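Local coordinates for enoyl-CoA hydratase/isomerase family protein (Bacillus anthracis, PDB 3KQF), which probably catalyses the reversible hydration of 2-trans-enoyl-CoA thioesters to 3-hydroxyacyl-CoA, as enoyl-CoA hydratases of the crotonase superfamily do, at residues A[54-58]-A[201-205]; A[99-105]-A[212-216]; A[244-250]-A[261-265]. All coordinates share one frame. Where two conformers were deposited one is given. Numbering follows the deposited sequence.

Contact 1 of 3, residues A[54-58]-A[201-205]; sequences TRVVI and AEKIA
Residues 56-58 open a beta strand, and 201-205 are a turn of alpha helix near its C-terminal end. Strand and helix axes run antiparallel at 167° and approach to 8.7 Å. Arg55 CA lies 5.5 Å from Ala205 CA, and Val56 CA lies 6.0 Å from Ala201 CA. Before the strand, Arg55 takes phi/psi of -102/-24; Val56 is extended at -151/148. Val56 is the central side chain. Its chi1 is t, and its CA-to-CB bond points toward the helix. Val56 CG1 meets Ala201 CB at 3.8 Å, while Val56 CG2 packs 3.7 Å from Ile204 CG2 and 3.8 Å from Ala205 N. The small Ala201 and Ala205 side chains leave room for Val56, consistent with the close axes. The pairing is one helix-on-sheet layer of the crotonase fold: helix 193-206 lies on strand 56-61, touching its neighbours 19-24 and 105-109 too. Ile58 (chi1 m, chi2 t) starts sideways, and Ile58 CD1 comes to 3.9 Å from Ala201 CB. Val57 alternates to point away. Ile204 is also m, t, and further packs on Thr169 of the second subunit. Arg55 has chi1 m, then chi2 and chi3 t, so the side chain is extended. Arg55 CB is 4.2 Å from Ala205 CB. Arg55 NH1 donates to Ala205 O at 2.8 Å, at the guanidinium edge, near its plane. Arg55 NH2 is hydrogen-bonded to Tyr262 O.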
ATOM      1  N   THR A  54      31.303  -4.144   3.953  1.00 17.90           N
ATOM      2  CA  THR A  54      30.344  -4.040   2.838  1.00 16.84           C
ATOM      3  C   THR A  54      29.076  -3.346   3.308  1.00 15.83           C
ATOM      4  O   THR A  54      28.377  -3.840   4.195  1.00 14.27           O
ATOM      5  CB  THR A  54      30.016  -5.410   2.249  1.00 16.78           C
ATOM      6  OG1 THR A  54      31.218  -5.977   1.717  1.00 17.67           O
ATOM      7  CG2 THR A  54      28.982  -5.290   1.126  1.00 14.85           C
ATOM      8  N   ARG A  55      28.772  -2.202   2.695  1.00 14.61           N
ATOM      9  CA  ARG A  55      27.625  -1.405   3.132  1.00 14.40           C
ATOM     10  C   ARG A  55      26.372  -1.507   2.283  1.00 14.01           C
ATOM     11  O   ARG A  55      25.293  -1.227   2.779  1.00 14.51           O
ATOM     12  CB  ARG A  55      28.032   0.067   3.257  1.00 14.55           C
ATOM     13  CG  ARG A  55      29.067   0.327   4.361  1.00 15.44           C
ATOM     14  CD  ARG A  55      29.529   1.777   4.413  1.00 13.19           C
ATOM     15  NE  ARG A  55      30.563   1.961   5.438  1.00 15.10           N
ATOM     16  CZ  ARG A  55      31.046   3.132   5.831  1.00 12.63           C
ATOM     17  NH1 ARG A  55      30.599   4.275   5.311  1.00 13.58           N
ATOM     18  NH2 ARG A  55      31.978   3.160   6.772  1.00 14.13           N
ATOM     19  N   VAL A  56      26.523  -1.882   1.017  1.00 13.35           N
ATOM     20  CA  VAL A  56      25.411  -1.975   0.090  1.00 14.26           C
ATOM     21  C   VAL A  56      25.761  -3.037  -0.918  1.00 14.57           C
ATOM     22  O   VAL A  56      26.949  -3.201  -1.301  1.00 11.98           O
ATOM     23  CB  VAL A  56      25.178  -0.647  -0.699  1.00 16.77           C
ATOM     24  CG1 VAL A  56      23.952  -0.762  -1.594  1.00 11.47           C
ATOM     25  CG2 VAL A  56      25.027   0.550   0.226  1.00 15.12           C
ATOM     26  N   VAL A  57      24.724  -3.715  -1.384  1.00 13.63           N
ATOM     27  CA  VAL A  57      24.838  -4.756  -2.381  1.00 14.05           C
ATOM     28  C   VAL A  57      23.975  -4.418  -3.602  1.00 14.16           C
ATOM     29  O   VAL A  57      22.826  -3.930  -3.477  1.00 14.95           O
ATOM     30  CB  VAL A  57      24.316  -6.114  -1.804  1.00 12.35           C
ATOM     31  CG1 VAL A  57      24.369  -7.226  -2.869  1.00 14.06           C
ATOM     32  CG2 VAL A  57      25.112  -6.501  -0.549  1.00 14.63           C
ATOM     33  N   ILE A  58      24.522  -4.683  -4.777  1.00 14.24           N
ATOM     34  CA  ILE A  58      23.769  -4.522  -6.031  1.00 14.58           C
ATOM     35  C   ILE A  58      23.613  -5.915  -6.661  1.00 15.88           C
ATOM     36  O   ILE A  58      24.587  -6.666  -6.756  1.00 16.36           O
ATOM     37  CB  ILE A  58      24.489  -3.582  -7.021  1.00 14.17           C
ATOM     38  CG1 ILE A  58      24.586  -2.184  -6.443  1.00 17.35           C
ATOM     39  CG2 ILE A  58      23.722  -3.541  -8.363  1.00 16.43           C
ATOM     40  CD1 ILE A  58      25.579  -1.259  -7.195  1.00 13.58           C
ATOM     41  N   ALA A 201      23.970   3.441  -4.684  1.00 14.88           N
ATOM     42  CA  ALA A 201      24.684   2.622  -3.711  1.00 14.97           C
ATOM     43  C   ALA A 201      25.738   3.458  -2.974  1.00 15.66           C
ATOM     44  O   ALA A 201      25.891   3.325  -1.764  1.00 15.68           O
ATOM     45  CB  ALA A 201      25.348   1.396  -4.400  1.00 13.94           C
ATOM     46  N   GLU A 202      26.479   4.298  -3.709  1.00 16.60           N
ATOM     47  CA  GLU A 202      27.511   5.157  -3.103  1.00 16.50           C
ATOM     48  C   GLU A 202      26.908   6.146  -2.112  1.00 15.93           C
ATOM     49  O   GLU A 202      27.497   6.422  -1.065  1.00 15.75           O
ATOM     50  CB  GLU A 202      28.323   5.920  -4.173  1.00 16.98           C
ATOM     51  CG  GLU A 202      29.283   5.066  -4.967  1.00 20.13           C
ATOM     52  CD  GLU A 202      29.992   5.853  -6.052  1.00 27.70           C
ATOM     53  OE1 GLU A 202      29.464   6.904  -6.498  1.00 32.09           O
ATOM     54  OE2 GLU A 202      31.063   5.401  -6.477  1.00 29.03           O
ATOM     55  N   LYS A 203      25.747   6.700  -2.440  0.60 15.98           N
ATOM     56  CA  LYS A 203      25.084   7.610  -1.512  0.60 16.47           C
ATOM     57  C   LYS A 203      24.743   6.888  -0.218  0.60 15.14           C
ATOM     58  O   LYS A 203      25.063   7.361   0.870  0.60 15.53           O
ATOM     59  CB  LYS A 203      23.810   8.201  -2.109  0.60 16.45           C
ATOM     60  CG  LYS A 203      23.025   9.097  -1.138  0.60 19.31           C
ATOM     61  CD  LYS A 203      23.891  10.190  -0.513  0.60 19.60           C
ATOM     62  CE  LYS A 203      23.051  11.170   0.272  0.60 19.55           C
ATOM     63  NZ  LYS A 203      23.790  12.317   0.854  0.60 12.44           N
ATOM     64  N   ILE A 204      24.115   5.726  -0.337  1.00 14.40           N
ATOM     65  CA  ILE A 204      23.726   4.952   0.859  1.00 13.50           C
ATOM     66  C   ILE A 204      24.971   4.556   1.654  1.00 13.74           C
ATOM     67  O   ILE A 204      24.975   4.627   2.888  1.00 11.82           O
ATOM     68  CB  ILE A 204      22.867   3.725   0.478  1.00 12.97           C
ATOM     69  CG1 ILE A 204      21.561   4.200  -0.148  1.00 15.24           C
ATOM     70  CG2 ILE A 204      22.579   2.869   1.711  1.00 13.56           C
ATOM     71  CD1 ILE A 204      20.699   3.093  -0.800  1.00 15.58           C
ATOM     72  N   ALA A 205      26.040   4.189   0.943  1.00 14.82           N
ATOM     73  CA  ALA A 205      27.311   3.840   1.583  1.00 16.07           C
ATOM     74  C   ALA A 205      27.944   5.005   2.356  1.00 17.05           C
ATOM     75  O   ALA A 205      28.758   4.770   3.255  1.00 19.11           O
ATOM     76  CB  ALA A 205      28.309   3.301   0.534  1.00 16.59           C
TER

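Contact 2 of 3, residues A[99-105]-A[212-216]; sequences EQLPQPV and VRLAK
The Lys216 ammonium group is ringed by three backbone carbonyls. Segment 99-105 leaves a helix at Glu99 and bends through Pro102 (phi/psi -66/-28) and Pro104 (-62/146) to reach a strand at Val105. Segment 212-216 is helical. Pro102 CA is 5.7 Å from Arg213 CA, and Pro104 CA 7.0 Å from Lys216 CA. Lys216 is all-trans. Lys216 NZ donates to Leu101 O and Gln103 O, each at 2.8 Å, and weakly to Glu99 O at 3.3 Å. A salt bridge to Asp125 balances the buried charge. One water donates to Pro102 O at 2.8 Å and to Arg213 O at 2.7 Å. The Arg213 guanidinium lies with one face over Pro102 CG and Gln103 CD. Gln103 NE2 is hydrogen-bonded to Thr54 O and Ile48 O, and Arg213 NH2 to Glu51 O, so the 3.2 Å between Gln103 NE2 and Arg213 NH2 is an approach of two donors. Pro104 CG packs 3.4 Å from Val212 CG1. Helix 209-222 is thus tied to the link between helix 81-99 and strand 105-109.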
ATOM      1  N   GLU A  99      16.814 -11.048   1.271  0.60 12.37           N
ATOM      2  CA  GLU A  99      15.988 -10.148   2.040  0.60 13.50           C
ATOM      3  C   GLU A  99      16.574  -9.873   3.422  0.60 14.17           C
ATOM      4  O   GLU A  99      16.545  -8.733   3.884  0.60 14.91           O
ATOM      5  CB  GLU A  99      14.572 -10.714   2.149  0.60 13.38           C
ATOM      6  CG  GLU A  99      13.544  -9.713   2.574  0.60 14.47           C
ATOM      7  CD  GLU A  99      12.130 -10.229   2.400  0.60 14.97           C
ATOM      8  OE1 GLU A  99      11.317  -9.523   1.752  0.60 14.57           O
ATOM      9  OE2 GLU A  99      11.841 -11.350   2.873  0.60 14.19           O
ATOM     10  N   GLN A 100      17.132 -10.903   4.052  1.00 13.84           N
ATOM     11  CA  GLN A 100      17.718 -10.775   5.393  1.00 14.63           C
ATOM     12  C   GLN A 100      19.174 -10.320   5.513  1.00 14.28           C
ATOM     13  O   GLN A 100      19.699 -10.258   6.621  1.00 13.89           O
ATOM     14  CB  GLN A 100      17.492 -12.073   6.155  1.00 15.49           C
ATOM     15  CG  GLN A 100      16.008 -12.354   6.355  1.00 18.25           C
ATOM     16  CD  GLN A 100      15.736 -13.728   6.932  1.00 24.38           C
ATOM     17  OE1 GLN A 100      16.661 -14.449   7.295  1.00 31.29           O
ATOM     18  NE2 GLN A 100      14.455 -14.105   7.001  1.00 27.21           N
ATOM     19  N   LEU A 101      19.822  -9.984   4.405  1.00 14.52           N
ATOM     20  CA  LEU A 101      21.162  -9.407   4.492  1.00 13.02           C
ATOM     21  C   LEU A 101      21.066  -8.111   5.302  1.00 11.68           C
ATOM     22  O   LEU A 101      20.075  -7.370   5.187  1.00 10.33           O
ATOM     23  CB  LEU A 101      21.712  -9.061   3.124  1.00 13.21           C
ATOM     24  CG  LEU A 101      22.267 -10.187   2.287  1.00 13.42           C
ATOM     25  CD1 LEU A 101      22.618  -9.641   0.893  1.00 12.88           C
ATOM     26  CD2 LEU A 101      23.474 -10.813   2.994  1.00 13.73           C
ATOM     27  N   PRO A 102      22.079  -7.830   6.134  1.00 10.75           N
ATOM     28  CA  PRO A 102      22.005  -6.603   6.903  1.00 10.32           C
ATOM     29  C   PRO A 102      22.075  -5.373   6.028  1.00  9.87           C
ATOM     30  O   PRO A 102      21.548  -4.312   6.381  1.00 10.14           O
ATOM     31  CB  PRO A 102      23.255  -6.669   7.812  1.00 11.25           C
ATOM     32  CG  PRO A 102      24.128  -7.679   7.215  1.00 13.05           C
ATOM     33  CD  PRO A 102      23.236  -8.656   6.523  1.00 10.40           C
ATOM     34  N   GLN A 103      22.727  -5.507   4.884  1.00  8.90           N
ATOM     35  CA  GLN A 103      22.891  -4.380   3.992  1.00  8.34           C
ATOM     36  C   GLN A 103      21.681  -4.151   3.096  1.00  9.15           C
ATOM     37  O   GLN A 103      20.980  -5.099   2.752  1.00  8.23           O
ATOM     38  CB  GLN A 103      24.068  -4.612   3.043  1.00  8.42           C
ATOM     39  CG  GLN A 103      25.435  -4.835   3.668  1.00  9.28           C
ATOM     40  CD  GLN A 103      25.751  -6.290   4.004  1.00  9.52           C
ATOM     41  OE1 GLN A 103      24.889  -7.166   3.958  1.00 11.22           O
ATOM     42  NE2 GLN A 103      27.019  -6.544   4.344  1.00  7.65           N
ATOM     43  N   PRO A 104      21.460  -2.894   2.685  1.00 12.51           N
ATOM     44  CA  PRO A 104      20.443  -2.672   1.649  1.00 12.01           C
ATOM     45  C   PRO A 104      20.869  -3.411   0.356  1.00 13.26           C
ATOM     46  O   PRO A 104      22.071  -3.487   0.042  1.00 14.06           O
ATOM     47  CB  PRO A 104      20.502  -1.162   1.430  1.00 13.48           C
ATOM     48  CG  PRO A 104      20.925  -0.614   2.725  1.00 12.95           C
ATOM     49  CD  PRO A 104      21.956  -1.612   3.222  1.00 11.56           C
ATOM     50  N   VAL A 105      19.898  -3.924  -0.391  1.00 14.00           N
ATOM     51  CA  VAL A 105      20.161  -4.636  -1.628  1.00 12.22           C
ATOM     52  C   VAL A 105      19.351  -3.967  -2.718  1.00 14.09           C
ATOM     53  O   VAL A 105      18.128  -3.787  -2.578  1.00 14.00           O
ATOM     54  CB  VAL A 105      19.779  -6.171  -1.517  1.00 11.89           C
ATOM     55  CG1 VAL A 105      20.027  -6.887  -2.837  1.00 13.44           C
ATOM     56  CG2 VAL A 105      20.507  -6.854  -0.337  1.00 14.24           C
ATOM     57  N   VAL A 212      21.894   2.862   8.887  1.00 15.01           N
ATOM     58  CA  VAL A 212      21.257   2.276   7.705  1.00 15.13           C
ATOM     59  C   VAL A 212      20.808   0.841   8.020  1.00 14.54           C
ATOM     60  O   VAL A 212      19.683   0.449   7.692  1.00 15.01           O
ATOM     61  CB  VAL A 212      22.172   2.317   6.472  1.00 14.25           C
ATOM     62  CG1 VAL A 212      21.587   1.493   5.294  1.00 15.28           C
ATOM     63  CG2 VAL A 212      22.428   3.764   6.033  1.00 14.41           C
ATOM     64  N   ARG A 213      21.687   0.066   8.650  1.00 15.81           N
ATOM     65  CA  ARG A 213      21.364  -1.323   9.008  1.00 17.00           C
ATOM     66  C   ARG A 213      20.196  -1.391   9.977  1.00 18.32           C
ATOM     67  O   ARG A 213      19.300  -2.229   9.816  1.00 18.76           O
ATOM     68  CB  ARG A 213      22.588  -2.051   9.594  1.00 17.37           C
ATOM     69  CG  ARG A 213      23.698  -2.243   8.561  1.00 20.20           C
ATOM     70  CD  ARG A 213      24.680  -3.351   8.963  1.00 23.70           C
ATOM     71  NE  ARG A 213      25.732  -3.555   7.966  1.00 28.74           N
ATOM     72  CZ  ARG A 213      26.547  -4.614   7.919  1.00 30.16           C
ATOM     73  NH1 ARG A 213      26.416  -5.619   8.784  1.00 32.37           N
ATOM     74  NH2 ARG A 213      27.477  -4.692   6.972  1.00 28.76           N
ATOM     75  N   LEU A 214      20.209  -0.518  10.985  1.00 17.66           N
ATOM     76  CA  LEU A 214      19.094  -0.459  11.953  1.00 17.68           C
ATOM     77  C   LEU A 214      17.784  -0.007  11.274  1.00 16.79           C
ATOM     78  O   LEU A 214      16.698  -0.507  11.605  1.00 18.09           O
ATOM     79  CB  LEU A 214      19.462   0.437  13.152  1.00 16.55           C
ATOM     80  CG  LEU A 214      20.377  -0.189  14.198  1.00 20.30           C
ATOM     81  CD1 LEU A 214      20.924   0.876  15.181  1.00 16.71           C
ATOM     82  CD2 LEU A 214      19.631  -1.289  14.965  1.00 20.57           C
ATOM     83  N   ALA A 215      17.874   0.917  10.326  1.00 15.34           N
ATOM     84  CA  ALA A 215      16.688   1.354   9.559  1.00 16.38           C
ATOM     85  C   ALA A 215      16.104   0.184   8.781  1.00 16.01           C
ATOM     86  O   ALA A 215      14.881   0.002   8.737  1.00 15.31           O
ATOM     87  CB  ALA A 215      17.019   2.521   8.606  1.00 16.50           C
ATOM     88  N   LYS A 216      16.966  -0.602   8.128  1.00 15.24           N
ATOM     89  CA  LYS A 216      16.482  -1.768   7.392  1.00 13.46           C
ATOM     90  C   LYS A 216      15.751  -2.714   8.340  1.00 13.88           C
ATOM     91  O   LYS A 216      14.660  -3.166   8.041  1.00 14.04           O
ATOM     92  CB  LYS A 216      17.623  -2.483   6.635  1.00 12.86           C
ATOM     93  CG  LYS A 216      17.148  -3.771   5.938  1.00 11.68           C
ATOM     94  CD  LYS A 216      18.127  -4.387   4.968  1.00 11.04           C
ATOM     95  CE  LYS A 216      17.510  -5.599   4.243  1.00 10.81           C
ATOM     96  NZ  LYS A 216      18.447  -6.169   3.234  1.00 10.67           N
TER
HETATM   97  O   HOH W   1      19.964  -4.614   8.623  1.00 10.03           O

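Contact 3 of 3, residues A[244-250]-A[261-265]; sequences TKDRLEG and MYKGE
Thr244 is the N-cap of helix 245-255. Thr244 OG1 (chi1 p) accepts from Arg247 N at 3.2 Å and is hydrogen-bonded to Val241 O. Lys245 CA to Glu265 CA and Asp246 CA to Tyr262 CA are each 5.4 Å. Beside the cap, the Glu265 C-terminal carboxylate accepts from first-turn NH groups, at the positive end of the helix dipole: Lys245 N donates to Glu265 O and Asp246 N to Glu265 OXT, both at 2.8 Å. Asp246 (chi1 m) holds the returning chain. Asp246 OD1 accepts from Lys263 N and Asp246 OD2 from Gly264 N, each at 2.8 Å; Glu265 N to Asp246 OD2 is weak at 3.4 Å. Gly264 turns with positive phi (73/43). A water donates to Asp246 OD1 (2.9 Å) and Glu265 OE1 (3.2 Å). Glu249 OE2 accepts from Met261 N at 2.8 Å and pairs with Arg258. Gly250 CA lies 3.3 Å from Tyr262 OH, hydrogen-bonded to Thr141 O of the second subunit. The tail folds back along helix 245-255, with Asp246 and Tyr262 on Pro209 of helix 209-222.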
ATOM      1  N   THR A 244      26.568   5.848  19.590  1.00 22.98           N
ATOM      2  CA  THR A 244      27.627   5.574  18.615  1.00 19.63           C
ATOM      3  C   THR A 244      28.549   6.751  18.361  1.00 19.54           C
ATOM      4  O   THR A 244      28.161   7.899  18.537  1.00 17.26           O
ATOM      5  CB  THR A 244      27.033   5.101  17.250  1.00 20.15           C
ATOM      6  OG1 THR A 244      26.230   6.134  16.662  1.00 17.51           O
ATOM      7  CG2 THR A 244      26.189   3.844  17.431  1.00 19.13           C
ATOM      8  N   LYS A 245      29.786   6.444  17.981  1.00 18.29           N
ATOM      9  CA  LYS A 245      30.763   7.465  17.635  1.00 18.24           C
ATOM     10  C   LYS A 245      30.338   8.101  16.305  1.00 16.67           C
ATOM     11  O   LYS A 245      30.537   9.289  16.094  1.00 16.24           O
ATOM     12  CB  LYS A 245      32.171   6.878  17.527  1.00 19.05           C
ATOM     13  CG  LYS A 245      32.711   6.319  18.825  1.00 22.24           C
ATOM     14  CD  LYS A 245      34.201   5.983  18.722  1.00 25.14           C
ATOM     15  CE  LYS A 245      34.734   5.429  20.046  1.00 28.70           C
ATOM     16  NZ  LYS A 245      36.195   5.097  19.985  1.00 31.60           N
ATOM     17  N   ASP A 246      29.736   7.312  15.417  1.00 16.58           N
ATOM     18  CA  ASP A 246      29.251   7.854  14.137  1.00 15.75           C
ATOM     19  C   ASP A 246      28.232   8.984  14.355  1.00 15.77           C
ATOM     20  O   ASP A 246      28.272   9.991  13.651  1.00 16.07           O
ATOM     21  CB  ASP A 246      28.669   6.762  13.225  1.00 16.25           C
ATOM     22  CG  ASP A 246      29.738   5.978  12.449  1.00 14.90           C
ATOM     23  OD1 ASP A 246      30.913   6.406  12.402  1.00 18.51           O
ATOM     24  OD2 ASP A 246      29.369   4.934  11.841  1.00 15.84           O
ATOM     25  N   ARG A 247      27.340   8.849  15.340  1.00 16.01           N
ATOM     26  CA  ARG A 247      26.375   9.929  15.618  1.00 16.79           C
ATOM     27  C   ARG A 247      27.093  11.218  15.977  1.00 16.89           C
ATOM     28  O   ARG A 247      26.692  12.304  15.549  1.00 17.28           O
ATOM     29  CB  ARG A 247      25.417   9.549  16.745  1.00 18.44           C
ATOM     30  CG  ARG A 247      24.511  10.681  17.171  1.00 19.78           C
ATOM     31  CD  ARG A 247      23.591  10.245  18.285  1.00 28.65           C
ATOM     32  NE  ARG A 247      22.872  11.374  18.871  1.00 33.23           N
ATOM     33  CZ  ARG A 247      23.339  12.155  19.843  1.00 35.46           C
ATOM     34  NH1 ARG A 247      22.590  13.153  20.298  1.00 37.67           N
ATOM     35  NH2 ARG A 247      24.549  11.955  20.362  1.00 38.38           N
ATOM     36  N   LEU A 248      28.162  11.095  16.764  1.00 18.02           N
ATOM     37  CA  LEU A 248      28.954  12.244  17.174  1.00 17.93           C
ATOM     38  C   LEU A 248      29.637  12.894  15.962  1.00 18.61           C
ATOM     39  O   LEU A 248      29.673  14.122  15.847  1.00 17.37           O
ATOM     40  CB  LEU A 248      29.977  11.834  18.245  1.00 19.78           C
ATOM     41  CG  LEU A 248      29.328  11.263  19.510  1.00 21.30           C
ATOM     42  CD1 LEU A 248      30.376  10.729  20.477  1.00 23.64           C
ATOM     43  CD2 LEU A 248      28.438  12.321  20.172  1.00 20.05           C
ATOM     44  N   GLU A 249      30.186  12.068  15.070  1.00 17.97           N
ATOM     45  CA  GLU A 249      30.805  12.548  13.831  1.00 18.25           C
ATOM     46  C   GLU A 249      29.778  13.293  12.976  1.00 18.35           C
ATOM     47  O   GLU A 249      30.120  14.283  12.325  1.00 17.18           O
ATOM     48  CB  GLU A 249      31.406  11.372  13.027  1.00 18.28           C
ATOM     49  CG  GLU A 249      31.790  11.661  11.563  1.00 17.12           C
ATOM     50  CD  GLU A 249      32.970  12.608  11.376  1.00 20.98           C
ATOM     51  OE1 GLU A 249      33.556  13.082  12.380  1.00 19.11           O
ATOM     52  OE2 GLU A 249      33.326  12.866  10.200  1.00 19.92           O
ATOM     53  N   GLY A 250      28.537  12.801  12.968  1.00 19.35           N
ATOM     54  CA  GLY A 250      27.450  13.431  12.212  1.00 20.31           C
ATOM     55  C   GLY A 250      27.194  14.840  12.721  1.00 22.43           C
ATOM     56  O   GLY A 250      27.090  15.792  11.941  1.00 21.50           O
HETATM   57  N   MSE A 261      32.581  11.397   7.886  1.00 19.27           N
HETATM   58  CA  MSE A 261      33.308  10.175   7.542  1.00 20.02           C
HETATM   59  C   MSE A 261      32.956   9.103   8.554  1.00 19.40           C
HETATM   60  O   MSE A 261      33.622   8.941   9.587  1.00 19.35           O
HETATM   61  CB  MSE A 261      34.824  10.418   7.490  1.00 20.72           C
HETATM   62  CG  MSE A 261      35.313  10.965   6.167  1.00 24.47           C
HETATM   63 SE   MSE A 261      37.209  11.432   6.193  1.00 32.89          SE
HETATM   64  CE  MSE A 261      37.872  10.056   7.417  1.00 22.69           C
ATOM     65  N   TYR A 262      31.897   8.373   8.253  1.00 20.59           N
ATOM     66  CA  TYR A 262      31.413   7.348   9.164  1.00 19.92           C
ATOM     67  C   TYR A 262      32.259   6.084   9.070  1.00 20.64           C
ATOM     68  O   TYR A 262      32.794   5.757   8.002  1.00 19.79           O
ATOM     69  CB  TYR A 262      29.929   7.086   8.926  1.00 20.42           C
ATOM     70  CG  TYR A 262      29.076   8.333   9.079  1.00 17.32           C
ATOM     71  CD1 TYR A 262      29.028   9.016  10.284  1.00 13.75           C
ATOM     72  CD2 TYR A 262      28.279   8.787   8.040  1.00 15.44           C
ATOM     73  CE1 TYR A 262      28.241  10.132  10.446  1.00 15.27           C
ATOM     74  CE2 TYR A 262      27.471   9.900   8.190  1.00 15.97           C
ATOM     75  CZ  TYR A 262      27.451  10.573   9.398  1.00 14.91           C
ATOM     76  OH  TYR A 262      26.677  11.697   9.553  1.00 15.86           O
ATOM     77  N   LYS A 263      32.394   5.391  10.199  1.00 20.36           N
ATOM     78  CA  LYS A 263      33.254   4.214  10.281  1.00 21.29           C
ATOM     79  C   LYS A 263      32.573   2.953  10.833  1.00 21.04           C
ATOM     80  O   LYS A 263      33.228   1.926  11.008  1.00 21.16           O
ATOM     81  CB  LYS A 263      34.471   4.580  11.136  1.00 22.68           C
ATOM     82  CG  LYS A 263      35.173   5.876  10.650  1.00 24.50           C
ATOM     83  CD  LYS A 263      36.354   6.285  11.495  1.00 28.18           C
ATOM     84  CE  LYS A 263      36.912   7.644  11.029  1.00 29.55           C
ATOM     85  NZ  LYS A 263      37.439   7.630   9.628  1.00 31.10           N
ATOM     86  N   GLY A 264      31.269   3.016  11.093  1.00 21.26           N
ATOM     87  CA  GLY A 264      30.548   1.857  11.630  1.00 20.87           C
ATOM     88  C   GLY A 264      30.877   1.590  13.090  1.00 21.17           C
ATOM     89  O   GLY A 264      31.131   0.452  13.486  1.00 22.36           O
ATOM     90  N   GLU A 265      30.942   2.665  13.868  0.70 21.02           N
ATOM     91  CA  GLU A 265      31.274   2.606  15.292  0.70 21.19           C
ATOM     92  C   GLU A 265      30.506   3.697  16.020  0.70 20.73           C
ATOM     93  O   GLU A 265      30.556   3.814  17.254  0.70 18.57           O
ATOM     94  CB  GLU A 265      32.768   2.840  15.501  0.70 21.67           C
ATOM     95  CG  GLU A 265      33.262   4.171  14.926  0.70 23.38           C
ATOM     96  CD  GLU A 265      34.685   4.513  15.319  0.70 22.75           C
ATOM     97  OE1 GLU A 265      35.133   5.635  14.979  0.70 25.48           O
ATOM     98  OE2 GLU A 265      35.349   3.687  15.985  0.70 22.37           O
ATOM     99  OXT GLU A 265      29.862   4.507  15.348  0.70 18.31           O
TER
HETATM  100  O   HOH W   2      32.910   7.760  13.973  1.00 24.27           O

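Contacts 1 and 2 have centres about 10 Å apart and touch directly. Val57 N is hydrogen-bonded to Pro104 O, and Thr54 O to Gln103 NE2, joining the starts of neighbouring parallel strands 56-61 and 105-109. Their segments alternate along the chain, and their helices, 193-206 and 209-222, are consecutive. Contact 3 follows both in sequence. Its centre is about 17 Å from that of contact 1 and about 18 Å from that of contact 2. Contacts 1 and 2 set the two helices against the sheet and the link leading into it. Contact 3 folds the tail onto helix 245-255, and Arg55 ties it back through Tyr262 O. All three reach the second subunit.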